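Local coordinates for protein AT5g51070/K3K7_27 (Arabidopsis thaliana, PDB 5GKM) that probably serves, as the N-terminal domain of the ClpD chaperone, an ATP-dependent unfolding machine that works with the Clp protease, at residues Q22-S27 / K61-V66; L28-D31 / Q36-L39; S68-A73 / D132-R137. All coordinates share one frame; numbering follows the deposited sequence. Where two conformers were deposited one is given.

Contact 1: Q22-S27 / K61-V66; sequences QKEAKS and KAREAV
Glu24 and Arg63 form a side-on, two-pronged salt bridge that ties helix 12-27 to helix 59-71 in the all-helical Clp N-terminal domain. Arg63 NE donates to Glu24 OE1 at 2.8 Å, nearly straight at 176°, and Arg63 NH2 reaches Glu24 OE2, also at 2.8 Å. Both carboxylate oxygens use their syn lone pairs, and the carboxylate and guanidinium planes lie only 11° apart, so the two flat groups meet edge to edge and neither can turn about its last bond without bending a hydrogen bond. The helices are well separated here, with Glu24 CA and Arg63 CA 8.4 Å apart. The arginine spans this distance with a chain extended from CG to NE, whereas the glutamate bends at chi2 (-69°) and meets it crosswise. Asp60, one turn before Arg63, takes the remaining nitrogen NH1 in a second salt bridge, which probably helps to hold the guanidinium in place and stabilise its positive charge. Leu40 of helix 35-45 touches Glu24 and, on helix 59-71, Ala62, so it packs between the two helices beside the bridge. The aliphatic part of Arg63 also approaches the carboxylate, with CD 3.7 Å from Glu24 OE1.

Contact 2: L28-D31 / Q36-L39; sequences LGKD and QHLL
A Schellman motif ends helix 12-27, and the residues on either side of its glycine, Leu28 and Lys30, pack against His37 near the start of helix 35-45. Gly29 takes a positive phi of 79°, a conformation that would press a side chain against the preceding carbonyl oxygen and so calls for glycine. After the reversal Lys30 comes to the same histidine that Leu28, before the glycine, already faces.

Leu28 reaches the imidazole with one methyl: CD1 lies at the ring edge, near the ring plane, 3.6 Å from His37 CD2. Lys30 approaches with its aliphatic stem, CG standing 3.8 Å from His37 NE2 in an oblique position and its chain running across the side chain of the histidine at about a right angle. The lysine bends at chi2 (-68°) and is extended beyond, which brings its methylenes to the imidazole while carrying the ammonium past it. NZ ends 5.5 Å from His37 NE2 and forms a salt bridge with Asp71 of helix 59-71. On the ring itself, one face is overlaid toward its rim by CG of the preceding residue, Gln36, 3.8 Å above the plane. His37 ND1 accepts a hydrogen bond from the backbone N of Tyr34, just before the helix, which helps to set the rotation of the imidazole.

The contact thus joins the helix 12-27 terminus to the first turns of helix 35-45. Leu28 packs on Val66 and Trp67 of helix 59-71, Leu39 lies against helices 120-130 and 134-142, and Leu38 faces helices 97-112 and 120-130.

Contact 3: S68-A73 / D132-R137; sequences SIWDEA and DGSAGR
The last turns of helix 59-71 lie beside the start of helix 134-142, with Ile69 CA and Arg137 CA 7.9 Å apart. Gly133, at the N-cap position of the second helix, has a positive phi of 96°, where a CB would jam against the carbonyl oxygen before it; the position therefore calls for glycine. Ahead of it, Asp132 makes an Asx turn: its OD1 accepts from Ser134 N at 3.0 Å, met from the anti side and well out of the carboxylate plane. Ser134 OG also lies close to this oxygen, at a distance so short that its exact length is doubtful.

Across the interface, Trp70 presents the edge of its six-membered ring to this first turn. CH2 points in the ring plane at the carbonyl oxygen Ser134 O, 3.5 Å away, while CZ2 packs against Ser134 CB at 3.7 Å. Arg137 curls back along the interface, its bend at chi3 (76°) bringing the guanidinium over the rim of one indole face. The guanidinium and indole planes are 60° apart, so the groups are not stacked flat. Ile69 CG2 touches a face of the guanidinium, 3.6 Å from Arg137 NH2, while both rest over the same side of the indole. At the other branch of the isoleucine, CD1 meets Arg137 O, also at 3.6 Å.

The indole NE1 donates to Asp76, and Gln36 of helix 35-45 touches both Trp70 and Ser134. In the all-helical Clp N-terminal domain this contact joins the end of helix 59-71 to the N-terminal turn of helix 134-142, which is entered through an Asx turn.

Helix 59-71 unites the three contacts: it supplies a segment to contacts 1 and 3 and, through Asp71, the salt-bridge partner of Lys30 in contact 2. Contacts 1 and 2 lie side by side, their centres about 6 Å apart, and the centre of contact 3 is about 11 Å from each. All are partly buried, with contact 3 farthest from the centre of the chain and including an exposed arginine. Their chemistry differs more than their burial does. Contact 1 depends on paired charges, contact 2 on aliphatic groups around a histidine, and contact 3 on mixed packing of indole, guanidinium and isoleucine. Ala25 against His37 joins contacts 1 and 2, whereas Gln36 bridges contacts 2 and 3.

Contact 1: Q22-S27 / K61-V66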
ATOM      1  N   GLN A  22      -6.742   5.809   1.065  1.00 12.13           N
ATOM      2  CA  GLN A  22      -7.704   6.793   0.592  1.00 13.84           C
ATOM      3  C   GLN A  22      -7.534   8.123   1.317  1.00 13.76           C
ATOM      4  O   GLN A  22      -7.446   9.118   0.704  1.00 14.14           O
ATOM      5  CB  GLN A  22      -9.118   6.302   0.707  1.00 13.03           C
ATOM      6  CG  GLN A  22      -9.430   5.097  -0.170  1.00 13.24           C
ATOM      7  CD  GLN A  22     -10.787   4.508   0.119  1.00 13.86           C
ATOM      8  OE1 GLN A  22     -11.098   4.169   1.201  1.00 16.52           O
ATOM      9  NE2 GLN A  22     -11.586   4.437  -0.878  1.00 15.46           N
ATOM     10  N   LYS A  23      -7.413   8.048   2.623  1.00 12.36           N
ATOM     11  CA  LYS A  23      -7.145   9.250   3.375  1.00 14.69           C
ATOM     12  C   LYS A  23      -5.829   9.885   3.023  1.00 14.31           C
ATOM     13  O   LYS A  23      -5.741  11.057   2.930  1.00 15.48           O
ATOM     14  CB  LYS A  23      -7.117   8.986   4.852  1.00 16.88           C
ATOM     15  CG  LYS A  23      -8.368   8.390   5.377  1.00 18.38           C
ATOM     16  CD  LYS A  23      -9.554   9.319   5.309  1.00 21.61           C
ATOM     17  CE  LYS A  23      -9.295  10.730   5.829  1.00 23.76           C
ATOM     18  NZ  LYS A  23      -8.724  10.800   7.186  1.00 24.37           N
ATOM     19  N   GLU A  24      -4.793   9.081   2.873  1.00 13.23           N
ATOM     20  CA  GLU A  24      -3.497   9.608   2.537  1.00 12.75           C
ATOM     21  C   GLU A  24      -3.456  10.286   1.180  1.00 13.01           C
ATOM     22  O   GLU A  24      -2.834  11.279   1.015  1.00 14.71           O
ATOM     23  CB  GLU A  24      -2.411   8.551   2.620  1.00 13.55           C
ATOM     24  CG  GLU A  24      -2.209   8.020   4.023  1.00 14.37           C
ATOM     25  CD  GLU A  24      -1.597   9.012   4.997  1.00 16.91           C
ATOM     26  OE1 GLU A  24      -0.710   9.730   4.663  1.00 16.83           O
ATOM     27  OE2 GLU A  24      -2.032   9.031   6.116  1.00 23.37           O
ATOM     28  N   ALA A  25      -4.128   9.669   0.230  1.00 13.53           N
ATOM     29  CA  ALA A  25      -4.209  10.220  -1.096  1.00 13.75           C
ATOM     30  C   ALA A  25      -4.951  11.541  -1.060  1.00 16.56           C
ATOM     31  O   ALA A  25      -4.531  12.477  -1.655  1.00 14.76           O
ATOM     32  CB  ALA A  25      -4.880   9.244  -2.066  1.00 14.62           C
ATOM     33  N   LYS A  26      -6.037  11.568  -0.320  1.00 15.00           N
ATOM     34  CA  LYS A  26      -6.813  12.799  -0.233  1.00 18.25           C
ATOM     35  C   LYS A  26      -5.986  13.903   0.367  1.00 17.75           C
ATOM     36  O   LYS A  26      -5.994  15.006  -0.091  1.00 17.81           O
ATOM     37  CB  LYS A  26      -8.048  12.582   0.633  1.00 19.53           C
ATOM     38  CG  LYS A  26      -9.028  13.730   0.617  1.00 24.11           C
ATOM     39  CD  LYS A  26      -9.661  13.919  -0.741  1.00 28.17           C
ATOM     40  CE  LYS A  26     -10.504  15.195  -0.849  1.00 30.09           C
ATOM     41  NZ  LYS A  26     -10.732  15.620  -2.245  1.00 30.00           N
ATOM     42  N   SER A  27      -5.282  13.564   1.422  1.00 16.86           N
ATOM     43  CA  SER A  27      -4.360  14.654   2.021  0.63 19.59           C
ATOM     44  C   SER A  27      -3.314  15.392   1.081  1.00 18.71           C
ATOM     45  O   SER A  27      -2.894  16.474   1.227  1.00 20.21           O
ATOM     46  CB  SER A  27      -3.680  14.134   3.271  0.63 23.32           C
ATOM     47  OG  SER A  27      -2.761  13.077   2.988  0.63 30.02           O
ATOM     48  N   LYS A  61       7.937  10.441   7.749  1.00 24.79           N
ATOM     49  CA  LYS A  61       8.993  10.397   6.779  1.00 25.24           C
ATOM     50  C   LYS A  61       8.506   9.928   5.431  1.00 20.45           C
ATOM     51  O   LYS A  61       8.845  10.471   4.458  1.00 20.84           O
ATOM     52  CB  LYS A  61      10.122   9.493   7.260  1.00 29.56           C
ATOM     53  CG  LYS A  61      10.888  10.026   8.442  1.00 35.36           C
ATOM     54  CD  LYS A  61      11.690  11.246   8.075  1.00 38.96           C
ATOM     55  CE  LYS A  61      12.691  11.577   9.181  1.00 42.07           C
ATOM     56  NZ  LYS A  61      11.968  12.289  10.266  1.00 47.53           N
ATOM     57  N   ALA A  62       7.675   8.905   5.445  1.00 20.85           N
ATOM     58  CA  ALA A  62       7.128   8.410   4.207  1.00 17.52           C
ATOM     59  C   ALA A  62       6.284   9.455   3.491  1.00 16.21           C
ATOM     60  O   ALA A  62       6.427   9.623   2.351  1.00 18.25           O
ATOM     61  CB  ALA A  62       6.353   7.118   4.427  1.00 16.32           C
ATOM     62  N   ARG A  63       5.483  10.183   4.215  1.00 18.44           N
ATOM     63  CA  ARG A  63       4.704  11.251   3.615  1.00 18.15           C
ATOM     64  C   ARG A  63       5.546  12.370   2.963  1.00 17.33           C
ATOM     65  O   ARG A  63       5.253  12.782   1.894  1.00 19.48           O
ATOM     66  CB  ARG A  63       3.800  11.886   4.662  1.00 20.04           C
ATOM     67  CG  ARG A  63       2.672  11.028   5.136  1.00 20.50           C
ATOM     68  CD  ARG A  63       1.915  11.778   6.231  1.00 20.87           C
ATOM     69  NE  ARG A  63       0.742  11.065   6.675  1.00 19.20           N
ATOM     70  CZ  ARG A  63       0.355  11.006   7.922  1.00 21.37           C
ATOM     71  NH1 ARG A  63       1.043  11.666   8.822  1.00 23.86           N
ATOM     72  NH2 ARG A  63      -0.686  10.294   8.269  1.00 20.84           N
ATOM     73  N   GLU A  64       6.636  12.751   3.589  1.00 20.38           N
ATOM     74  CA  GLU A  64       7.542  13.717   2.991  1.00 21.55           C
ATOM     75  C   GLU A  64       8.116  13.257   1.689  1.00 21.24           C
ATOM     76  O   GLU A  64       8.245  14.010   0.770  1.00 22.97           O
ATOM     77  CB  GLU A  64       8.699  14.005   3.922  1.00 28.72           C
ATOM     78  CG  GLU A  64       8.289  14.736   5.150  1.00 32.74           C
ATOM     79  CD  GLU A  64       9.349  14.815   6.226  1.00 38.77           C
ATOM     80  OE1 GLU A  64      10.504  14.523   5.936  1.00 46.68           O
ATOM     81  OE2 GLU A  64       8.982  15.192   7.347  1.00 49.49           O
ATOM     82  N   ALA A  65       8.469  11.991   1.650  1.00 21.17           N
ATOM     83  CA  ALA A  65       9.029  11.455   0.479  1.00 19.26           C
ATOM     84  C   ALA A  65       8.041  11.497  -0.638  1.00 19.32           C
ATOM     85  O   ALA A  65       8.380  11.820  -1.722  1.00 18.57           O
ATOM     86  CB  ALA A  65       9.483  10.027   0.725  1.00 19.58           C
ATOM     87  N   VAL A  66       6.812  11.098  -0.347  1.00 17.90           N
ATOM     88  CA  VAL A  66       5.834  11.016  -1.397  1.00 16.50           C
ATOM     89  C   VAL A  66       5.503  12.388  -2.015  1.00 18.16           C
ATOM     90  O   VAL A  66       5.359  12.532  -3.201  1.00 17.82           O
ATOM     91  CB  VAL A  66       4.567  10.297  -0.902  1.00 17.24           C
ATOM     92  CG1 VAL A  66       3.432  10.439  -1.901  1.00 16.92           C
ATOM     93  CG2 VAL A  66       4.866   8.811  -0.750  1.00 17.13           C
TER

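Contact 2: L28-D31 / Q36-L39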
ATOM      1  N   LEU A  28      -2.967  14.567   0.101  1.00 17.32           N
ATOM      2  CA  LEU A  28      -2.009  14.973  -0.898  1.00 18.33           C
ATOM      3  C   LEU A  28      -2.677  15.708  -2.038  1.00 18.13           C
ATOM      4  O   LEU A  28      -2.028  16.088  -2.961  1.00 20.20           O
ATOM      5  CB  LEU A  28      -1.167  13.826  -1.421  1.00 16.79           C
ATOM      6  CG  LEU A  28      -0.251  13.236  -0.398  1.00 16.91           C
ATOM      7  CD1 LEU A  28       0.139  11.817  -0.762  1.00 16.31           C
ATOM      8  CD2 LEU A  28       0.955  14.074  -0.151  1.00 17.99           C
ATOM      9  N   GLY A  29      -3.972  15.879  -1.937  1.00 16.96           N
ATOM     10  CA  GLY A  29      -4.706  16.525  -2.992  1.00 19.19           C
ATOM     11  C   GLY A  29      -5.026  15.663  -4.198  1.00 17.71           C
ATOM     12  O   GLY A  29      -5.204  16.141  -5.250  1.00 20.39           O
ATOM     13  N   LYS A  30      -5.105  14.359  -3.992  1.00 17.31           N
ATOM     14  CA  LYS A  30      -5.418  13.435  -5.058  1.00 17.57           C
ATOM     15  C   LYS A  30      -6.877  12.960  -5.080  1.00 18.45           C
ATOM     16  O   LYS A  30      -7.562  13.098  -4.144  1.00 19.52           O
ATOM     17  CB  LYS A  30      -4.481  12.234  -4.996  1.00 16.40           C
ATOM     18  CG  LYS A  30      -3.038  12.576  -4.722  1.00 18.10           C
ATOM     19  CD  LYS A  30      -2.386  13.305  -5.858  1.00 19.63           C
ATOM     20  CE  LYS A  30      -1.021  13.810  -5.471  1.00 21.53           C
ATOM     21  NZ  LYS A  30      -0.249  14.441  -6.560  1.00 23.09           N
ATOM     22  N   ASP A  31      -7.318  12.438  -6.210  1.00 17.91           N
ATOM     23  CA  ASP A  31      -8.642  11.893  -6.357  1.00 19.65           C
ATOM     24  C   ASP A  31      -8.707  10.414  -6.767  1.00 18.20           C
ATOM     25  O   ASP A  31      -9.714   9.958  -7.146  1.00 17.33           O
ATOM     26  CB  ASP A  31      -9.437  12.691  -7.372  1.00 23.51           C
ATOM     27  CG  ASP A  31      -9.581  14.138  -6.985  1.00 28.26           C
ATOM     28  OD1 ASP A  31     -10.130  14.421  -5.924  1.00 29.51           O
ATOM     29  OD2 ASP A  31      -9.135  14.967  -7.772  1.00 34.22           O
ATOM     30  N   GLN A  36       1.790   4.356  -4.440  1.00 13.45           N
ATOM     31  CA  GLN A  36       2.510   5.048  -3.381  1.00 13.33           C
ATOM     32  C   GLN A  36       1.581   5.434  -2.202  1.00 12.76           C
ATOM     33  O   GLN A  36       1.992   5.533  -1.111  1.00 13.35           O
ATOM     34  CB  GLN A  36       3.306   6.258  -3.897  1.00 15.11           C
ATOM     35  CG  GLN A  36       2.468   7.443  -4.340  1.00 16.58           C
ATOM     36  CD  GLN A  36       2.023   7.371  -5.778  1.00 16.05           C
ATOM     37  OE1 GLN A  36       1.992   6.338  -6.380  1.00 15.18           O
ATOM     38  NE2 GLN A  36       1.700   8.516  -6.316  1.00 15.98           N
ATOM     39  N   HIS A  37       0.334   5.706  -2.516  1.00 13.01           N
ATOM     40  CA  HIS A  37      -0.642   5.965  -1.500  1.00 13.31           C
ATOM     41  C   HIS A  37      -1.002   4.753  -0.685  1.00 11.98           C
ATOM     42  O   HIS A  37      -1.239   4.825   0.471  1.00 12.07           O
ATOM     43  CB  HIS A  37      -1.868   6.664  -2.061  1.00 14.40           C
ATOM     44  CG  HIS A  37      -1.528   7.790  -2.979  1.00 14.24           C
ATOM     45  ND1 HIS A  37      -1.959   7.860  -4.249  1.00 15.89           N
ATOM     46  CD2 HIS A  37      -0.745   8.906  -2.769  1.00 15.87           C
ATOM     47  CE1 HIS A  37      -1.469   8.958  -4.812  1.00 15.76           C
ATOM     48  NE2 HIS A  37      -0.736   9.605  -3.900  1.00 15.93           N
ATOM     49  N   LEU A  38      -1.083   3.634  -1.375  1.00 11.94           N
ATOM     50  CA  LEU A  38      -1.288   2.375  -0.693  1.00 11.77           C
ATOM     51  C   LEU A  38      -0.113   2.091   0.271  1.00 10.85           C
ATOM     52  O   LEU A  38      -0.302   1.616   1.328  1.00 11.21           O
ATOM     53  CB  LEU A  38      -1.425   1.252  -1.716  1.00 12.17           C
ATOM     54  CG  LEU A  38      -1.656  -0.113  -1.094  1.00 11.79           C
ATOM     55  CD1 LEU A  38      -2.897  -0.164  -0.201  1.00 14.20           C
ATOM     56  CD2 LEU A  38      -1.719  -1.165  -2.176  1.00 12.65           C
ATOM     57  N   LEU A  39       1.068   2.443  -0.170  1.00 11.58           N
ATOM     58  CA  LEU A  39       2.215   2.263   0.689  1.00 11.57           C
ATOM     59  C   LEU A  39       2.048   3.094   1.946  1.00 10.87           C
ATOM     60  O   LEU A  39       2.290   2.627   2.995  1.00 11.48           O
ATOM     61  CB  LEU A  39       3.509   2.639  -0.041  1.00 11.44           C
ATOM     62  CG  LEU A  39       4.772   2.620   0.799  1.00 12.76           C
ATOM     63  CD1 LEU A  39       5.081   1.240   1.353  1.00 12.10           C
ATOM     64  CD2 LEU A  39       5.922   3.120  -0.045  1.00 13.35           C
TER

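Contact 3: S68-A73 / D132-R137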
ATOM      1  N   SER A  68       7.395  14.931  -1.991  1.00 21.71           N
ATOM      2  CA  SER A  68       8.513  15.415  -2.729  1.00 21.18           C
ATOM      3  C   SER A  68       8.618  14.799  -4.119  1.00 20.87           C
ATOM      4  O   SER A  68       8.817  15.478  -5.107  1.00 22.12           O
ATOM      5  CB  SER A  68       9.765  15.164  -1.924  1.00 23.41           C
ATOM      6  OG  SER A  68      10.845  15.596  -2.673  1.00 28.42           O
ATOM      7  N   ILE A  69       8.464  13.503  -4.185  1.00 19.14           N
ATOM      8  CA  ILE A  69       8.645  12.818  -5.455  1.00 20.73           C
ATOM      9  C   ILE A  69       7.657  13.194  -6.541  1.00 19.92           C
ATOM     10  O   ILE A  69       8.038  13.425  -7.645  1.00 20.46           O
ATOM     11  CB  ILE A  69       8.684  11.271  -5.243  1.00 19.85           C
ATOM     12  CG1 ILE A  69       9.870  10.919  -4.391  1.00 20.23           C
ATOM     13  CG2 ILE A  69       8.826  10.518  -6.542  1.00 20.06           C
ATOM     14  CD1 ILE A  69       9.777   9.556  -3.802  1.00 20.68           C
ATOM     15  N   TRP A  70       6.394  13.243  -6.171  1.00 18.16           N
ATOM     16  CA  TRP A  70       5.308  13.504  -7.080  1.00 18.63           C
ATOM     17  C   TRP A  70       4.853  14.941  -7.174  1.00 19.25           C
ATOM     18  O   TRP A  70       4.209  15.277  -8.145  1.00 18.96           O
ATOM     19  CB  TRP A  70       4.099  12.616  -6.754  1.00 18.76           C
ATOM     20  CG  TRP A  70       4.312  11.222  -7.271  1.00 18.72           C
ATOM     21  CD1 TRP A  70       4.030  10.758  -8.541  1.00 20.39           C
ATOM     22  CD2 TRP A  70       4.960  10.105  -6.609  1.00 19.52           C
ATOM     23  NE1 TRP A  70       4.407   9.470  -8.699  1.00 18.02           N
ATOM     24  CE2 TRP A  70       4.986   9.017  -7.589  1.00 18.90           C
ATOM     25  CE3 TRP A  70       5.451   9.876  -5.366  1.00 18.73           C
ATOM     26  CZ2 TRP A  70       5.537   7.796  -7.297  1.00 18.33           C
ATOM     27  CZ3 TRP A  70       5.999   8.649  -5.096  1.00 17.05           C
ATOM     28  CH2 TRP A  70       6.061   7.635  -6.052  1.00 16.41           C
ATOM     29  N   ASP A  71       5.103  15.753  -6.142  1.00 19.01           N
ATOM     30  CA  ASP A  71       4.530  17.104  -6.141  1.00 20.24           C
ATOM     31  C   ASP A  71       5.428  18.334  -6.166  1.00 20.02           C
ATOM     32  O   ASP A  71       4.952  19.417  -6.420  1.00 21.67           O
ATOM     33  CB  ASP A  71       3.498  17.243  -5.037  1.00 19.55           C
ATOM     34  CG  ASP A  71       2.158  16.653  -5.415  1.00 19.58           C
ATOM     35  OD1 ASP A  71       1.958  15.463  -5.208  1.00 21.70           O
ATOM     36  OD2 ASP A  71       1.342  17.383  -5.951  1.00 23.05           O
ATOM     37  N   GLU A  72       6.717  18.160  -5.915  1.00 20.25           N
ATOM     38  CA  GLU A  72       7.603  19.313  -5.845  1.00 22.17           C
ATOM     39  C   GLU A  72       8.282  19.694  -7.177  1.00 22.09           C
ATOM     40  O   GLU A  72       8.779  20.760  -7.290  1.00 22.11           O
ATOM     41  CB  GLU A  72       8.619  19.106  -4.733  1.00 22.74           C
ATOM     42  CG  GLU A  72       7.954  19.210  -3.351  1.00 22.79           C
ATOM     43  CD  GLU A  72       7.702  20.666  -2.884  1.00 23.68           C
ATOM     44  OE1 GLU A  72       7.584  21.530  -3.703  1.00 24.13           O
ATOM     45  OE2 GLU A  72       7.667  20.915  -1.708  1.00 23.76           O
ATOM     46  N   ALA A  73       8.289  18.759  -8.133  1.00 20.63           N
ATOM     47  CA  ALA A  73       8.749  19.001  -9.485  1.00 22.39           C
ATOM     48  C   ALA A  73       7.725  18.552 -10.560  1.00 23.00           C
ATOM     49  O   ALA A  73       6.592  18.888 -10.454  1.00 21.98           O
ATOM     50  CB  ALA A  73      10.120  18.398  -9.716  1.00 23.65           C
ATOM     51  N   ASP A 132       3.818  -0.335 -10.329  1.00 21.05           N
ATOM     52  CA  ASP A 132       4.302   0.466 -11.487  1.00 22.56           C
ATOM     53  C   ASP A 132       5.654   1.102 -11.265  1.00 23.53           C
ATOM     54  O   ASP A 132       6.121   1.849 -12.081  1.00 21.88           O
ATOM     55  CB  ASP A 132       3.297   1.526 -11.965  1.00 24.00           C
ATOM     56  CG  ASP A 132       3.029   2.602 -10.947  1.00 24.68           C
ATOM     57  OD1 ASP A 132       3.594   2.519  -9.888  1.00 21.82           O
ATOM     58  OD2 ASP A 132       2.246   3.517 -11.236  1.00 24.66           O
ATOM     59  N   GLY A 133       6.293   0.732 -10.180  1.00 18.94           N
ATOM     60  CA  GLY A 133       7.531   1.288  -9.750  1.00 20.48           C
ATOM     61  C   GLY A 133       7.408   2.393  -8.727  1.00 18.66           C
ATOM     62  O   GLY A 133       8.362   2.821  -8.185  1.00 21.10           O
ATOM     63  N   SER A 134       6.187   2.800  -8.456  1.00 17.15           N
ATOM     64  CA  SER A 134       5.964   3.869  -7.504  1.00 18.57           C
ATOM     65  C   SER A 134       6.424   3.550  -6.105  1.00 18.21           C
ATOM     66  O   SER A 134       7.061   4.341  -5.524  1.00 18.76           O
ATOM     67  CB  SER A 134       4.500   4.298  -7.504  1.00 18.09           C
ATOM     68  OG  SER A 134       4.124   4.663  -8.793  1.00 20.73           O
ATOM     69  N   ALA A 135       6.134   2.374  -5.617  1.00 18.17           N
ATOM     70  CA  ALA A 135       6.567   2.055  -4.253  1.00 17.97           C
ATOM     71  C   ALA A 135       8.068   2.079  -4.082  1.00 19.24           C
ATOM     72  O   ALA A 135       8.563   2.554  -3.118  1.00 18.47           O
ATOM     73  CB  ALA A 135       6.012   0.701  -3.808  1.00 18.51           C
ATOM     74  N   GLY A 136       8.743   1.556  -5.073  1.00 17.78           N
ATOM     75  CA  GLY A 136      10.166   1.555  -5.087  1.00 18.58           C
ATOM     76  C   GLY A 136      10.759   2.925  -5.036  1.00 18.18           C
ATOM     77  O   GLY A 136      11.756   3.078  -4.415  1.00 20.32           O
ATOM     78  N   ARG A 137      10.154   3.880  -5.697  1.00 17.61           N
ATOM     79  CA  ARG A 137      10.717   5.207  -5.655  1.00 19.42           C
ATOM     80  C   ARG A 137      10.713   5.783  -4.258  1.00 18.50           C
ATOM     81  O   ARG A 137      11.627   6.422  -3.865  1.00 18.92           O
ATOM     82  CB  ARG A 137       9.969   6.126  -6.583  1.00 20.53           C
ATOM     83  CG  ARG A 137      10.001   5.694  -8.029  1.00 25.33           C
ATOM     84  CD  ARG A 137       9.098   6.542  -8.882  1.00 26.98           C
ATOM     85  NE  ARG A 137       9.671   7.832  -9.133  1.00 29.90           N
ATOM     86  CZ  ARG A 137       9.050   8.798  -9.793  1.00 33.14           C
ATOM     87  NH1 ARG A 137       7.840   8.600 -10.268  1.00 35.85           N
ATOM     88  NH2 ARG A 137       9.630   9.963 -10.000  1.00 32.43           N
TER